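PDB 4GBA: DCN1-like protein 3, which promotes cullin neddylation by helping to transfer NEDD8 from N-terminally acetylated NEDD8-conjugating E2 enzymes to cullin-RBX complexes. Local coordinates for residues L86-E89 against A90-D94; Y100-T103 against F104-L108; E181-P184 against S185-T189; T146-P149 against S150-G154; K58-R61 against K62-F65. One frame throughout, in Å; residues are numbered along the deposited sequence.

Interaction 1: L86-E89 against A90-D94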
loop_
_atom_site.group_PDB
_atom_site.type_symbol
_atom_site.label_atom_id
_atom_site.label_comp_id
_atom_site.label_asym_id
_atom_site.label_seq_id
_atom_site.Cartn_x
_atom_site.Cartn_y
_atom_site.Cartn_z
ATOM N N LEU A 86 0.937 -16.039 1.580
ATOM C CA LEU A 86 0.842 -14.625 1.933
ATOM C C LEU A 86 -0.367 -14.020 1.242
ATOM O O LEU A 86 -1.146 -13.290 1.861
ATOM C CB LEU A 86 2.105 -13.870 1.528
ATOM C CG LEU A 86 3.215 -13.885 2.576
ATOM C CD1 LEU A 86 4.457 -13.158 2.075
ATOM C CD2 LEU A 86 2.723 -13.277 3.894
ATOM N N LEU A 87 -0.526 -14.342 -0.040
ATOM C CA LEU A 87 -1.668 -13.865 -0.809
ATOM C C LEU A 87 -2.969 -14.313 -0.144
ATOM O O LEU A 87 -3.911 -13.535 -0.005
ATOM C CB LEU A 87 -1.604 -14.365 -2.259
ATOM C CG LEU A 87 -0.555 -13.725 -3.185
ATOM C CD1 LEU A 87 -0.332 -14.568 -4.431
ATOM C CD2 LEU A 87 -0.960 -12.317 -3.568
ATOM N N THR A 88 -3.005 -15.576 0.268
ATOM C CA THR A 88 -4.173 -16.131 0.938
ATOM C C THR A 88 -4.435 -15.442 2.263
ATOM O O THR A 88 -5.569 -15.077 2.562
ATOM C CB THR A 88 -4.023 -17.654 1.145
ATOM O OG1 THR A 88 -4.236 -18.306 -0.107
ATOM C CG2 THR A 88 -5.042 -18.177 2.139
ATOM N N GLU A 89 -3.382 -15.265 3.051
ATOM C CA GLU A 89 -3.485 -14.581 4.343
ATOM C C GLU A 89 -4.130 -13.202 4.193
ATOM O O GLU A 89 -5.036 -12.842 4.947
ATOM C CB GLU A 89 -2.093 -14.426 4.946
ATOM C CG GLU A 89 -2.049 -14.077 6.418
ATOM C CD GLU A 89 -0.627 -14.113 6.962
ATOM O OE1 GLU A 89 0.262 -14.672 6.283
ATOM O OE2 GLU A 89 -0.387 -13.581 8.063
ATOM N N ALA A 90 -3.663 -12.443 3.203
ATOM C CA ALA A 90 -4.110 -11.067 2.986
ATOM C C ALA A 90 -5.569 -10.974 2.548
ATOM O O ALA A 90 -6.132 -9.886 2.494
ATOM C CB ALA A 90 -3.210 -10.365 1.980
ATOM N N LYS A 91 -6.174 -12.116 2.239
ATOM C CA LYS A 91 -7.582 -12.162 1.849
ATOM C C LYS A 91 -8.530 -12.318 3.042
ATOM O O LYS A 91 -9.706 -11.987 2.941
ATOM C CB LYS A 91 -7.830 -13.289 0.842
ATOM C CG LYS A 91 -7.528 -12.910 -0.592
ATOM C CD LYS A 91 -8.428 -13.677 -1.546
ATOM C CE LYS A 91 -7.910 -15.089 -1.797
ATOM N NZ LYS A 91 -6.905 -15.134 -2.913
ATOM N N GLN A 92 -8.020 -12.833 4.158
ATOM C CA GLN A 92 -8.833 -12.987 5.356
ATOM C C GLN A 92 -9.199 -11.605 5.885
ATOM O O GLN A 92 -8.370 -10.700 5.877
ATOM C CB GLN A 92 -8.097 -13.792 6.435
ATOM C CG GLN A 92 -7.431 -15.086 5.951
ATOM C CD GLN A 92 -8.350 -15.991 5.107
ATOM O OE1 GLN A 92 -9.323 -16.568 5.619
ATOM N NE2 GLN A 92 -8.028 -16.130 3.810
ATOM N N GLU A 93 -10.432 -11.456 6.363
ATOM C CA GLU A 93 -10.983 -10.144 6.712
ATOM C C GLU A 93 -10.145 -9.327 7.698
ATOM O O GLU A 93 -9.902 -8.142 7.483
ATOM C CB GLU A 93 -12.412 -10.283 7.249
ATOM C CG GLU A 93 -13.143 -8.951 7.351
ATOM C CD GLU A 93 -14.408 -9.013 8.193
ATOM O OE1 GLU A 93 -14.951 -10.129 8.386
ATOM O OE2 GLU A 93 -14.854 -7.934 8.660
ATOM N N ASP A 94 -9.724 -9.951 8.789
ATOM C CA ASP A 94 -8.975 -9.233 9.809
ATOM C C ASP A 94 -7.544 -8.903 9.387
ATOM O O ASP A 94 -7.032 -7.826 9.701
ATOM C CB ASP A 94 -9.009 -9.984 11.146
ATOM C CG ASP A 94 -10.323 -9.772 11.906
ATOM O OD1 ASP A 94 -10.833 -10.751 12.503
ATOM O OD2 ASP A 94 -10.845 -8.623 11.910
#
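The carboxamide of Gln92 folds back onto the carbonyl oxygen of Thr88, its NE2 donating to Thr88 O over 3.0 Å in a nearly straight bond (168°). The acceptor lies in the plane of the amide, but the donor sits above the plane of the Thr88 carbonyl. From the opposite face of that plane comes Lys91 N, also 3.0 Å from Thr88 O, so two N-H groups grip one oxygen. A bend at chi2 (-49°) turns the Gln92 amide back along the chain, where its NE2 runs beside Thr88 CG2 at 4.0 Å. The backbone N of Gln92 donates to the next carbonyl, Glu89 O, at 3.1 Å, closing a type I beta turn from Glu89 to Gln92. This turn joins helix 76-89 to helix 93-107, and Gln92 occupies the N-cap position of the second helix while its side chain serves the end of the first. Behind the turn, Ala90 N donates to Leu86 O at 3.0 Å, an i to i+4 bond. Helix 42-50 receives Ala90 on Leu46 and Leu87 on Phe42. Gln132 donates through NE2 to Leu87 O and accepts from Lys91 NZ through OE1, and the carboxylate of Glu89 forms a salt bridge with Lys95.

Interaction 2: Y100-T103 against F104-L108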
loop_
_atom_site.group_PDB
_atom_site.type_symbol
_atom_site.label_atom_id
_atom_site.label_comp_id
_atom_site.label_asym_id
_atom_site.label_seq_id
_atom_site.Cartn_x
_atom_site.Cartn_y
_atom_site.Cartn_z
ATOM N N TYR A 100 -4.393 -3.062 5.270
ATOM C CA TYR A 100 -4.951 -1.758 4.905
ATOM C C TYR A 100 -4.499 -0.600 5.821
ATOM O O TYR A 100 -4.153 0.480 5.326
ATOM C CB TYR A 100 -6.481 -1.832 4.820
ATOM C CG TYR A 100 -7.123 -0.586 4.242
ATOM C CD1 TYR A 100 -7.226 -0.407 2.865
ATOM C CD2 TYR A 100 -7.629 0.413 5.071
ATOM C CE1 TYR A 100 -7.805 0.731 2.324
ATOM C CE2 TYR A 100 -8.218 1.568 4.538
ATOM C CZ TYR A 100 -8.302 1.718 3.166
ATOM O OH TYR A 100 -8.878 2.855 2.632
ATOM N N ARG A 101 -4.487 -0.810 7.138
ATOM C CA ARG A 101 -3.997 0.227 8.052
ATOM C C ARG A 101 -2.492 0.464 7.888
ATOM O O ARG A 101 -2.039 1.613 7.896
ATOM C CB ARG A 101 -4.330 -0.099 9.518
ATOM C CG ARG A 101 -5.774 -0.549 9.743
ATOM C CD ARG A 101 -6.102 -0.818 11.236
ATOM N NE ARG A 101 -6.997 0.214 11.769
ATOM C CZ ARG A 101 -7.929 0.021 12.704
ATOM N NH1 ARG A 101 -8.110 -1.187 13.237
ATOM N NH2 ARG A 101 -8.688 1.048 13.097
ATOM N N PHE A 102 -1.727 -0.628 7.767
ATOM C CA PHE A 102 -0.285 -0.586 7.514
ATOM C C PHE A 102 0.042 0.177 6.219
ATOM O O PHE A 102 1.030 0.903 6.154
ATOM C CB PHE A 102 0.314 -2.012 7.422
ATOM C CG PHE A 102 1.703 -2.043 6.823
ATOM C CD1 PHE A 102 2.825 -1.817 7.614
ATOM C CD2 PHE A 102 1.884 -2.247 5.457
ATOM C CE1 PHE A 102 4.097 -1.820 7.066
ATOM C CE2 PHE A 102 3.157 -2.247 4.904
ATOM C CZ PHE A 102 4.263 -2.033 5.714
ATOM N N THR A 103 -0.775 -0.009 5.190
ATOM C CA THR A 103 -0.484 0.570 3.880
ATOM C C THR A 103 -0.442 2.111 3.934
ATOM O O THR A 103 0.339 2.740 3.220
ATOM C CB THR A 103 -1.469 0.050 2.795
ATOM O OG1 THR A 103 -1.346 -1.379 2.681
ATOM C CG2 THR A 103 -1.194 0.695 1.433
ATOM N N PHE A 104 -1.258 2.711 4.808
ATOM C CA PHE A 104 -1.246 4.156 4.951
ATOM C C PHE A 104 0.090 4.622 5.535
ATOM O O PHE A 104 0.741 5.525 4.991
ATOM C CB PHE A 104 -2.416 4.667 5.801
ATOM C CG PHE A 104 -2.384 6.154 6.005
ATOM C CD1 PHE A 104 -3.028 7.006 5.122
ATOM C CD2 PHE A 104 -1.650 6.706 7.038
ATOM C CE1 PHE A 104 -2.963 8.383 5.294
ATOM C CE2 PHE A 104 -1.580 8.094 7.201
ATOM C CZ PHE A 104 -2.236 8.921 6.335
ATOM N N GLN A 105 0.486 3.985 6.636
ATOM C CA GLN A 105 1.734 4.280 7.342
ATOM C C GLN A 105 2.963 4.066 6.447
ATOM O O GLN A 105 3.950 4.815 6.503
ATOM C CB GLN A 105 1.839 3.382 8.591
ATOM C CG GLN A 105 2.796 3.909 9.650
ATOM C CD GLN A 105 2.495 5.367 10.037
ATOM O OE1 GLN A 105 1.330 5.767 10.161
ATOM N NE2 GLN A 105 3.551 6.167 10.210
ATOM N N PHE A 106 2.890 3.019 5.634
ATOM C CA PHE A 106 3.936 2.663 4.690
ATOM C C PHE A 106 4.124 3.780 3.656
ATOM O O PHE A 106 5.240 4.265 3.456
ATOM C CB PHE A 106 3.567 1.334 4.019
ATOM C CG PHE A 106 4.650 0.758 3.131
ATOM C CD1 PHE A 106 5.926 0.517 3.626
ATOM C CD2 PHE A 106 4.371 0.413 1.812
ATOM C CE1 PHE A 106 6.914 -0.031 2.807
ATOM C CE2 PHE A 106 5.350 -0.134 0.990
ATOM C CZ PHE A 106 6.621 -0.355 1.488
ATOM N N GLY A 107 3.032 4.201 3.023
ATOM C CA GLY A 107 3.101 5.231 2.000
ATOM C C GLY A 107 3.480 6.584 2.572
ATOM O O GLY A 107 3.808 7.515 1.842
ATOM N N LEU A 108 3.455 6.682 3.895
ATOM C CA LEU A 108 3.652 7.951 4.569
ATOM C C LEU A 108 5.119 8.272 4.788
ATOM O O LEU A 108 5.839 7.535 5.453
ATOM C CB LEU A 108 2.919 7.933 5.908
ATOM C CG LEU A 108 2.643 9.265 6.582
ATOM C CD1 LEU A 108 1.788 10.151 5.688
ATOM C CD2 LEU A 108 1.953 8.966 7.886
#
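Phe102 and Phe106 sit one turn apart near the C-terminal end of helix 93-107, and the backbone between them keeps helical spacing: Phe106 N donates to Phe102 O at 2.9 Å, nearly along the C=O axis. Gly107 N follows with a 3.1 Å bond to Thr103 O, whereas Phe104 N makes a weak 3.4 Å bond to Arg101 O. The four-residue spacing puts both phenylalanines on one flank of the helix, and CG anti to the backbone N in each (chi1 165° for Phe102, -173° for Phe106) sets the direction of the rings. Their planes are only 22° from parallel, but they are slid so far that the rings barely overlap, with centroids 5.3 Å apart. What lies over the face of the Phe102 ring is instead Phe106 CB, 4.1 Å from its centroid, a CH-pi contact. CE2 and CZ of Phe102 do the touching, CZ lying 3.7 Å from Phe106 CD1. This end of the helix lies in the DCUN1 domain, where Phe106 packs on a modified side chain of the bound peptide and so helps form the surface that receives the N-terminally acetylated E2. Helix 42-50 lies along the aromatic flank, with Trp49 against the Phe102 ring and Leu45 and Ala48 against Phe106. On helix 157-169, Trp160 stacks with Tyr100 and accepts from Tyr100 OH through its backbone oxygen, while helix 119-129 brings Leu125 and Val129 to Thr103.

Interaction 3: E181-P184 against S185-T189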
loop_
_atom_site.group_PDB
_atom_site.type_symbol
_atom_site.label_atom_id
_atom_site.label_comp_id
_atom_site.label_asym_id
_atom_site.label_seq_id
_atom_site.Cartn_x
_atom_site.Cartn_y
_atom_site.Cartn_z
ATOM N N GLU A 181 -24.549 12.200 6.194
ATOM C CA GLU A 181 -23.684 11.373 7.031
ATOM C C GLU A 181 -22.292 11.998 7.202
ATOM O O GLU A 181 -21.784 12.695 6.318
ATOM C CB GLU A 181 -23.567 9.969 6.423
ATOM C CG GLU A 181 -22.993 8.924 7.344
ATOM C CD GLU A 181 -23.349 7.512 6.905
ATOM O OE1 GLU A 181 -22.610 6.576 7.274
ATOM O OE2 GLU A 181 -24.373 7.332 6.204
ATOM N N ALA A 182 -21.685 11.753 8.358
ATOM C CA ALA A 182 -20.375 12.324 8.693
ATOM C C ALA A 182 -19.201 11.598 7.995
ATOM O O ALA A 182 -18.241 11.165 8.656
ATOM C CB ALA A 182 -20.164 12.356 10.212
ATOM N N TRP A 183 -19.291 11.463 6.670
ATOM C CA TRP A 183 -18.180 10.970 5.862
ATOM C C TRP A 183 -17.195 12.120 5.668
ATOM O O TRP A 183 -17.606 13.277 5.700
ATOM C CB TRP A 183 -18.682 10.493 4.487
ATOM C CG TRP A 183 -19.511 9.206 4.468
ATOM C CD1 TRP A 183 -20.806 9.070 4.041
ATOM C CD2 TRP A 183 -19.083 7.884 4.872
ATOM N NE1 TRP A 183 -21.212 7.752 4.162
ATOM C CE2 TRP A 183 -20.178 7.009 4.669
ATOM C CE3 TRP A 183 -17.885 7.362 5.389
ATOM C CZ2 TRP A 183 -20.108 5.641 4.964
ATOM C CZ3 TRP A 183 -17.816 6.003 5.675
ATOM C CH2 TRP A 183 -18.923 5.157 5.462
ATOM N N PRO A 184 -15.893 11.823 5.468
ATOM C CA PRO A 184 -15.039 12.963 5.116
ATOM C C PRO A 184 -15.648 13.645 3.903
ATOM O O PRO A 184 -16.234 12.964 3.066
ATOM C CB PRO A 184 -13.699 12.309 4.777
ATOM C CG PRO A 184 -13.716 11.017 5.544
ATOM C CD PRO A 184 -15.138 10.558 5.491
ATOM N N SER A 185 -15.554 14.967 3.830
ATOM C CA SER A 185 -16.272 15.721 2.804
ATOM C C SER A 185 -15.812 15.362 1.398
ATOM O O SER A 185 -16.579 15.466 0.441
ATOM C CB SER A 185 -16.152 17.228 3.054
ATOM O OG SER A 185 -14.796 17.628 3.040
ATOM N N LEU A 186 -14.564 14.922 1.275
ATOM C CA LEU A 186 -14.080 14.422 -0.009
ATOM C C LEU A 186 -14.992 13.340 -0.626
ATOM O O LEU A 186 -15.145 13.272 -1.850
ATOM C CB LEU A 186 -12.639 13.912 0.097
ATOM C CG LEU A 186 -12.003 13.539 -1.250
ATOM C CD1 LEU A 186 -11.888 14.780 -2.160
ATOM C CD2 LEU A 186 -10.648 12.861 -1.083
ATOM N N PHE A 187 -15.593 12.492 0.206
ATOM C CA PHE A 187 -16.488 11.463 -0.312
ATOM C C PHE A 187 -17.704 12.089 -1.004
ATOM O O PHE A 187 -18.160 11.591 -2.031
ATOM C CB PHE A 187 -16.928 10.479 0.781
ATOM C CG PHE A 187 -15.790 9.688 1.406
ATOM C CD1 PHE A 187 -14.488 9.831 0.962
ATOM C CD2 PHE A 187 -16.040 8.794 2.436
ATOM C CE1 PHE A 187 -13.449 9.109 1.545
ATOM C CE2 PHE A 187 -15.008 8.071 3.023
ATOM C CZ PHE A 187 -13.710 8.235 2.575
ATOM N N ASP A 188 -18.216 13.186 -0.448
ATOM C CA ASP A 188 -19.350 13.897 -1.046
ATOM C C ASP A 188 -18.965 14.564 -2.372
ATOM O O ASP A 188 -19.708 14.493 -3.356
ATOM C CB ASP A 188 -19.940 14.938 -0.083
ATOM C CG ASP A 188 -21.382 15.313 -0.442
ATOM O OD1 ASP A 188 -22.213 14.395 -0.665
ATOM O OD2 ASP A 188 -21.690 16.525 -0.518
ATOM N N THR A 189 -17.804 15.211 -2.385
ATOM C CA THR A 189 -17.245 15.774 -3.607
ATOM C C THR A 189 -17.187 14.716 -4.712
ATOM O O THR A 189 -17.406 15.012 -5.893
ATOM C CB THR A 189 -15.818 16.307 -3.370
ATOM O OG1 THR A 189 -15.830 17.267 -2.309
ATOM C CG2 THR A 189 -15.267 16.947 -4.632
#
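The Phe187 ring has Pro184 on one face and Trp183 at its edge. Pro184 CD stands over the ring, offset toward the rim, in a CH-pi contact 3.9 Å from the ring centroid. The nearest ring atom is Phe187 CE2, 3.5 Å from Pro184 CD. At the edge, in the plane of the Phe187 ring, lies Trp183 CE3, 3.8 Å from Phe187 CE2. The indole and phenyl planes are inclined at 45°. The Trp183 side chain joins in at its root as well, CB lying 3.8 Å from Phe187 CD2. Above one face of the indole, toward its rim, sits Glu181 OE1. Phe187 reaches Pro184 because its CG points anti to the carbonyl carbon (chi1 -62°), which swings the ring back over the start of its own helix. The backbone supports the same fold-back: Phe187 N donates to Pro184 O at 3.0 Å, from above the carbonyl plane. Replacing Phe187 by an alanine would probably leave Pro184 CD without the ring face it rests on and open a gap beside the Trp183 indole. Further aromatic groups surround the pair, Phe166 of helix 157-169 meeting both Trp183 and Phe187, and Trp141 of helix 138-147 meeting the Phe187 ring nearly at right angles. Proline and aromatic side chains thus pack together where the loop runs into helix 185-199, the last helix of the modelled chain, and join it within the DCUN1 domain to helices 138-147 and 157-169.

Interaction 4: T146-P149 against S150-G154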
loop_
_atom_site.group_PDB
_atom_site.type_symbol
_atom_site.label_atom_id
_atom_site.label_comp_id
_atom_site.label_asym_id
_atom_site.label_seq_id
_atom_site.Cartn_x
_atom_site.Cartn_y
_atom_site.Cartn_z
ATOM N N THR A 146 -7.379 11.265 -9.765
ATOM C CA THR A 146 -6.350 11.626 -10.739
ATOM C C THR A 146 -6.751 12.948 -11.397
ATOM O O THR A 146 -5.920 13.828 -11.644
ATOM C CB THR A 146 -6.157 10.525 -11.812
ATOM O OG1 THR A 146 -7.355 10.396 -12.586
ATOM C CG2 THR A 146 -5.840 9.185 -11.161
ATOM N N GLU A 147 -8.042 13.087 -11.661
ATOM C CA GLU A 147 -8.578 14.337 -12.147
ATOM C C GLU A 147 -8.412 15.405 -11.073
ATOM O O GLU A 147 -7.984 16.526 -11.355
ATOM C CB GLU A 147 -10.043 14.155 -12.504
ATOM C CG GLU A 147 -10.737 15.436 -12.881
ATOM C CD GLU A 147 -12.055 15.187 -13.586
ATOM O OE1 GLU A 147 -12.188 14.115 -14.226
ATOM O OE2 GLU A 147 -12.951 16.062 -13.495
ATOM N N ASN A 148 -8.741 15.045 -9.833
ATOM C CA ASN A 148 -8.608 15.947 -8.686
ATOM C C ASN A 148 -9.389 17.257 -8.842
ATOM O O ASN A 148 -8.835 18.346 -8.662
ATOM C CB ASN A 148 -7.129 16.236 -8.380
ATOM C CG ASN A 148 -6.930 16.889 -7.015
ATOM O OD1 ASN A 148 -7.827 16.872 -6.164
ATOM N ND2 ASN A 148 -5.750 17.458 -6.798
ATOM N N PRO A 149 -10.689 17.145 -9.154
ATOM C CA PRO A 149 -11.592 18.283 -9.376
ATOM C C PRO A 149 -11.422 19.383 -8.336
ATOM O O PRO A 149 -11.405 20.551 -8.710
ATOM C CB PRO A 149 -12.987 17.662 -9.225
ATOM C CG PRO A 149 -12.807 16.237 -9.599
ATOM C CD PRO A 149 -11.393 15.852 -9.217
ATOM N N SER A 150 -11.298 19.015 -7.060
ATOM C CA SER A 150 -11.289 19.995 -5.972
ATOM C C SER A 150 -9.887 20.322 -5.465
ATOM O O SER A 150 -9.728 20.894 -4.386
ATOM C CB SER A 150 -12.189 19.544 -4.803
ATOM O OG SER A 150 -11.774 18.308 -4.229
ATOM N N GLY A 151 -8.877 19.964 -6.248
ATOM C CA GLY A 151 -7.495 20.267 -5.905
ATOM C C GLY A 151 -7.100 20.008 -4.453
ATOM O O GLY A 151 -6.789 20.937 -3.703
ATOM N N ILE A 152 -7.109 18.741 -4.046
ATOM C CA ILE A 152 -6.604 18.382 -2.729
ATOM C C ILE A 152 -5.087 18.161 -2.809
ATOM O O ILE A 152 -4.549 17.800 -3.872
ATOM C CB ILE A 152 -7.330 17.143 -2.144
ATOM C CG1 ILE A 152 -7.389 16.008 -3.164
ATOM C CG2 ILE A 152 -8.753 17.501 -1.711
ATOM C CD1 ILE A 152 -6.646 14.768 -2.743
ATOM N N LYS A 153 -4.399 18.412 -1.698
ATOM C CA LYS A 153 -2.957 18.212 -1.638
ATOM C C LYS A 153 -2.630 16.751 -1.306
ATOM O O LYS A 153 -1.726 16.148 -1.894
ATOM C CB LYS A 153 -2.328 19.142 -0.599
ATOM N N GLY A 154 -3.378 16.175 -0.371
ATOM C CA GLY A 154 -3.100 14.825 0.063
ATOM C C GLY A 154 -4.296 14.123 0.663
ATOM O O GLY A 154 -5.417 14.631 0.641
HETATM O O HOH W 1 -10.334 16.494 -5.849
#
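Asn148 and Ile152 meet through a pair of hydrogen bonds between the Asn148 carboxamide and the Ile152 backbone. Ile152 N donates to Asn148 OD1 over 2.9 Å, arriving in the carbonyl plane on a lone pair; the return bond, Asn148 ND2 to Ile152 O, is longer at 3.2 Å, also on a lone pair but with the oxygen tilted 22° from the amide plane. With both its oxygen and its nitrogen tied to one residue, the amide is fixed in rotation. Its CG is anti to the backbone N (chi1 -166°), which carries the group across the mouth of the turn. Packing is close here too: Ile152 CG1 lies 3.2 Å from Asn148 OD1. Helix 138-147 breaks off at Asn148, whose phi is positive (57°) and which begins a type I beta turn to Gly151, whose N donates to Asn148 O at 2.9 Å. Gly151 also has positive phi, which favours glycine. An alanine at Asn148 would probably leave Ile152 N and O without their mates and set the loop leading to strand 154-155 freer to move. The solvent side is looser: a water donates to the same Asn148 OD1 at 2.6 Å and accepts from Ser150 N at 3.0 Å, bridging the turn where Pro149 and Ser150 are exposed. Pro149 still rests on Trp193 and Ser150 on Leu186 and Thr189 of helix 185-199, while Arg119 touches both Asn148 and Ile152.

Interaction 5: K58-R61 against K62-F65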
loop_
_atom_site.group_PDB
_atom_site.type_symbol
_atom_site.label_atom_id
_atom_site.label_comp_id
_atom_site.label_asym_id
_atom_site.label_seq_id
_atom_site.Cartn_x
_atom_site.Cartn_y
_atom_site.Cartn_z
ATOM N N LYS A 58 13.047 0.537 2.391
ATOM C CA LYS A 58 13.993 0.256 3.453
ATOM C C LYS A 58 13.512 -0.877 4.354
ATOM O O LYS A 58 12.344 -0.909 4.759
ATOM C CB LYS A 58 14.237 1.516 4.268
ATOM C CG LYS A 58 15.095 1.298 5.507
ATOM C CD LYS A 58 15.398 2.625 6.207
ATOM C CE LYS A 58 16.166 2.411 7.516
ATOM N NZ LYS A 58 16.785 3.665 8.057
ATOM N N PHE A 59 14.410 -1.818 4.634
ATOM C CA PHE A 59 14.207 -2.813 5.688
ATOM C C PHE A 59 15.387 -2.680 6.633
ATOM O O PHE A 59 16.517 -2.958 6.238
ATOM C CB PHE A 59 14.242 -4.242 5.144
ATOM C CG PHE A 59 13.133 -4.579 4.188
ATOM C CD1 PHE A 59 11.851 -4.102 4.385
ATOM C CD2 PHE A 59 13.382 -5.401 3.085
ATOM C CE1 PHE A 59 10.825 -4.434 3.513
ATOM C CE2 PHE A 59 12.365 -5.735 2.201
ATOM C CZ PHE A 59 11.079 -5.249 2.421
ATOM N N THR A 60 15.153 -2.262 7.872
ATOM C CA THR A 60 16.233 -2.279 8.861
ATOM C C THR A 60 16.624 -3.727 9.145
ATOM O O THR A 60 15.843 -4.654 8.901
ATOM C CB THR A 60 15.813 -1.619 10.195
ATOM O OG1 THR A 60 14.808 -2.422 10.822
ATOM C CG2 THR A 60 15.271 -0.212 9.960
ATOM N N ARG A 61 17.827 -3.927 9.668
ATOM C CA ARG A 61 18.238 -5.260 10.094
ATOM C C ARG A 61 17.148 -5.995 10.889
ATOM O O ARG A 61 16.859 -7.152 10.605
ATOM C CB ARG A 61 19.525 -5.191 10.909
ATOM C CG ARG A 61 19.897 -6.513 11.545
ATOM C CD ARG A 61 21.241 -6.453 12.251
ATOM N NE ARG A 61 21.839 -7.781 12.334
ATOM C CZ ARG A 61 22.770 -8.235 11.496
ATOM N NH1 ARG A 61 23.239 -7.461 10.520
ATOM N NH2 ARG A 61 23.246 -9.464 11.647
ATOM N N LYS A 62 16.539 -5.328 11.871
ATOM C CA LYS A 62 15.515 -5.957 12.698
ATOM C C LYS A 62 14.243 -6.342 11.945
ATOM O O LYS A 62 13.655 -7.401 12.196
ATOM C CB LYS A 62 15.136 -5.068 13.888
ATOM C CG LYS A 62 14.214 -5.782 14.878
ATOM C CD LYS A 62 13.708 -4.863 15.974
ATOM C CE LYS A 62 12.662 -5.568 16.828
ATOM N NZ LYS A 62 13.210 -6.813 17.460
ATOM N N GLU A 63 13.798 -5.468 11.050
ATOM C CA GLU A 63 12.617 -5.746 10.228
ATOM C C GLU A 63 12.868 -6.973 9.355
ATOM O O GLU A 63 12.041 -7.883 9.268
ATOM C CB GLU A 63 12.260 -4.526 9.358
ATOM C CG GLU A 63 11.703 -3.342 10.158
ATOM C CD GLU A 63 11.809 -1.990 9.431
ATOM O OE1 GLU A 63 12.328 -1.921 8.290
ATOM O OE2 GLU A 63 11.366 -0.978 10.016
ATOM N N PHE A 64 14.032 -6.994 8.720
ATOM C CA PHE A 64 14.374 -8.072 7.821
ATOM C C PHE A 64 14.457 -9.403 8.590
ATOM O O PHE A 64 13.843 -10.406 8.203
ATOM C CB PHE A 64 15.677 -7.754 7.081
ATOM C CG PHE A 64 15.952 -8.677 5.940
ATOM C CD1 PHE A 64 15.359 -8.465 4.702
ATOM C CD2 PHE A 64 16.786 -9.782 6.106
ATOM C CE1 PHE A 64 15.606 -9.331 3.637
ATOM C CE2 PHE A 64 17.038 -10.647 5.048
ATOM C CZ PHE A 64 16.445 -10.413 3.808
ATOM N N PHE A 65 15.199 -9.407 9.689
ATOM C CA PHE A 65 15.309 -10.612 10.507
ATOM C C PHE A 65 13.984 -11.063 11.124
ATOM O O PHE A 65 13.629 -12.240 11.042
ATOM C CB PHE A 65 16.376 -10.433 11.585
ATOM C CG PHE A 65 17.763 -10.728 11.102
ATOM C CD1 PHE A 65 18.424 -11.881 11.513
ATOM C CD2 PHE A 65 18.396 -9.874 10.209
ATOM C CE1 PHE A 65 19.704 -12.162 11.059
ATOM C CE2 PHE A 65 19.672 -10.152 9.748
ATOM C CZ PHE A 65 20.328 -11.294 10.172
#
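Two first torsions turn Thr60 and Glu63 toward each other: Thr60 holds OG1 between its backbone N and carbonyl carbon (chi1 67°), and Glu63 places CG anti to its carbonyl carbon (chi1 -70°), so that each side chain reaches the other's backbone. The result is a capping box at the start of helix 61-71, with Thr60 as the N-cap. Glu63 N donates to Thr60 OG1 at 3.2 Å, and in return Thr60 N donates to Glu63 OE1 at 2.9 Å, meeting the carboxylate from above its plane. Two N-H groups at the helix start thereby gain side-chain acceptors, and the Glu63 carboxylate is drawn in against the strand, where OE1 also lies 3.3 Å from Phe59 CA. The helix proper takes over with Phe64 N bonded to Thr60 O at 3.0 Å and Phe65 N to Arg61 O at 2.9 Å. On the buried side Phe59 CD2 approaches the edge of the Phe64 ring, in its plane, 4.0 Å from CD1 of Phe64. Phe59 pairs through its backbone with Ile23 of strand 22-23, meets Phe51 edge-to-face and packs on a modified side chain of the bound peptide; the Phe64 ring meets that of Phe12 obliquely and touches Leu8, both of helix 7-13. Toward helix 7-13 the extended Arg61 chain crosses Phe65 obliquely, its guanidinium held by a salt bridge to Glu9. Phe65 CE2 and CZ lie over one face of that guanidinium, the planes 23° apart, with Phe65 CZ 3.7 Å from Arg61 NH2.

How the interactions relate
Along the chain the order is interaction 5, 1, 2, 4, 3, all within the DCUN1 domain. Interactions 2 and 5 both border the bound acetylated E2 peptide: Phe106 of one and Phe59 of the other each pack on a modified side chain of the peptide, although the centres of the two contacts are about 17 Å apart. Interaction 1 shares helix 93-107 with interaction 2, marking its start while interaction 2 marks its end, about 16 Å away between centres. Interactions 3 and 4 lie together, on the side of the chain's centre opposite interaction 5, and touch where Thr189 CG2 approaches Ser150 OG at 3.8 Å. Interaction 3 is about 38 Å from interaction 5, centre to centre.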